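Local coordinates for PelA (Pseudomonas aeruginosa, PDB 5TCB), which carries a glycoside hydrolase domain of family GH114, the part described here, within a longer protein that is probably also a deacetylase, at residues A[48-53]-A[68-73]. Residues are numbered along the deposited sequence; the frame is centred on the assembly and turned at random.
Sequences LEAAHL and PFAYLS
Leu48 and Tyr71 meet where strand 45-48 of a (β/α)8-type barrel ends and leaves its parallel neighbour 67-73, which runs on to Ser73, a worked example of how a barrel strand passes into its loop. Leu48 N donates to Phe69 O at 2.9 Å, and Leu48 O receives Tyr71 N at 2.9 Å, so Leu48 bridges the two residues flanking Ala70. Beyond this last bridge the first chain turns into a short 3-10 segment, and a water takes over the pairing, accepting from Ala50 N (2.9 Å) and donating to Tyr71 O (2.8 Å).

The side chains divide by face. Leu48 CD1 lies against Pro68 CB at 4.2 Å, and Ala50 CB meets Ala70 CB at 4.1 Å; helices 55-63 and 111-126 cover this apolar side. Glu49 starts away from the strand, but its chain bends at chi2 (48°) and swings the carboxylate back. OE1 then comes within 3.8 Å of Tyr71 CD1, the carboxylate and ring planes 63° apart, while OE2 accepts Ala51 N on its anti side at 3.0 Å, which restrains the carboxylate beside the 3-10 segment. Tyr71 carries its ring away from the bridge because CG stands opposite the backbone N (chi1 -180°), among Tyr31, Phe133 and Asp135, the last hydrogen-bonded to its hydroxyl. Neighbouring strand, water and carboxylate thus let the chain leave the sheet with these backbone groups satisfied.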
# COMPACT_ATOMS: atom_id res chain seq x y z
N LEU A 48 -2.96 -7.34 -4.61
CA LEU A 48 -2.26 -8.61 -4.69
C LEU A 48 -0.77 -8.39 -4.90
O LEU A 48 -0.34 -7.40 -5.49
CB LEU A 48 -2.76 -9.44 -5.86
CG LEU A 48 -4.27 -9.66 -5.81
CD1 LEU A 48 -4.88 -9.42 -7.16
CD2 LEU A 48 -4.54 -11.04 -5.30
N GLU A 49 0.01 -9.37 -4.46
CA GLU A 49 1.40 -9.49 -4.90
C GLU A 49 1.38 -10.19 -6.24
O GLU A 49 1.12 -11.40 -6.33
CB GLU A 49 2.24 -10.22 -3.86
CG GLU A 49 3.66 -10.55 -4.32
CD GLU A 49 4.38 -9.37 -4.94
OE1 GLU A 49 4.62 -8.34 -4.26
OE2 GLU A 49 4.71 -9.48 -6.14
N ALA A 50 1.67 -9.44 -7.30
CA ALA A 50 1.55 -9.93 -8.67
C ALA A 50 2.48 -11.11 -8.97
O ALA A 50 2.22 -11.89 -9.90
CB ALA A 50 1.83 -8.77 -9.64
N ALA A 51 3.57 -11.27 -8.22
CA ALA A 51 4.45 -12.41 -8.44
C ALA A 51 3.74 -13.74 -8.29
O ALA A 51 4.23 -14.75 -8.79
CB ALA A 51 5.64 -12.32 -7.47
N HIS A 52 2.59 -13.76 -7.63
CA HIS A 52 1.87 -15.00 -7.34
C HIS A 52 0.66 -15.21 -8.23
O HIS A 52 -0.12 -16.15 -7.99
CB HIS A 52 1.47 -15.01 -5.88
CG HIS A 52 2.65 -14.93 -4.97
ND1 HIS A 52 3.72 -15.79 -5.10
CD2 HIS A 52 2.96 -14.08 -3.97
CE1 HIS A 52 4.64 -15.46 -4.21
NE2 HIS A 52 4.20 -14.43 -3.51
N LEU A 53 0.46 -14.35 -9.22
CA LEU A 53 -0.67 -14.47 -10.14
C LEU A 53 -0.18 -14.50 -11.56
O LEU A 53 0.90 -14.00 -11.87
CB LEU A 53 -1.65 -13.31 -10.05
CG LEU A 53 -2.61 -13.23 -8.89
CD1 LEU A 53 -1.88 -12.65 -7.70
CD2 LEU A 53 -3.77 -12.40 -9.34
N PRO A 68 -8.56 -5.36 -9.69
CA PRO A 68 -7.31 -5.85 -9.12
C PRO A 68 -6.18 -4.84 -9.21
O PRO A 68 -5.95 -4.22 -10.25
CB PRO A 68 -7.02 -7.09 -9.97
CG PRO A 68 -7.55 -6.74 -11.32
CD PRO A 68 -8.81 -5.92 -11.03
N PHE A 69 -5.49 -4.70 -8.09
CA PHE A 69 -4.34 -3.82 -7.92
C PHE A 69 -3.10 -4.65 -7.64
O PHE A 69 -3.16 -5.62 -6.89
CB PHE A 69 -4.52 -2.86 -6.74
CG PHE A 69 -5.58 -1.83 -6.92
CD1 PHE A 69 -6.91 -2.18 -6.86
CD2 PHE A 69 -5.26 -0.49 -7.16
CE1 PHE A 69 -7.90 -1.21 -7.03
CE2 PHE A 69 -6.20 0.46 -7.31
CZ PHE A 69 -7.55 0.11 -7.26
N ALA A 70 -1.96 -4.24 -8.22
CA ALA A 70 -0.68 -4.88 -7.93
C ALA A 70 0.11 -4.06 -6.92
O ALA A 70 0.21 -2.82 -7.03
CB ALA A 70 0.14 -5.04 -9.21
N TYR A 71 0.66 -4.76 -5.92
CA TYR A 71 1.58 -4.16 -4.96
C TYR A 71 2.81 -3.59 -5.64
O TYR A 71 3.46 -4.26 -6.45
CB TYR A 71 1.97 -5.20 -3.92
CG TYR A 71 2.91 -4.69 -2.86
CD1 TYR A 71 4.27 -4.81 -3.03
CD2 TYR A 71 2.43 -4.08 -1.73
CE1 TYR A 71 5.15 -4.33 -2.07
CE2 TYR A 71 3.31 -3.60 -0.76
CZ TYR A 71 4.66 -3.74 -0.95
OH TYR A 71 5.57 -3.26 -0.02
N LEU A 72 3.19 -2.38 -5.24
CA LEU A 72 4.45 -1.80 -5.71
C LEU A 72 5.04 -0.95 -4.60
O LEU A 72 4.49 0.10 -4.24
CB LEU A 72 4.25 -0.95 -6.96
CG LEU A 72 5.53 -0.38 -7.59
CD1 LEU A 72 6.45 -1.48 -8.09
CD2 LEU A 72 5.24 0.58 -8.71
N SER A 73 6.21 -1.36 -4.11
CA SER A 73 6.93 -0.60 -3.08
C SER A 73 7.79 0.48 -3.75
O SER A 73 8.69 0.18 -4.53
CB SER A 73 7.76 -1.55 -2.23
OG SER A 73 8.59 -0.81 -1.33
O HOH W 1 3.03 -6.94 -7.05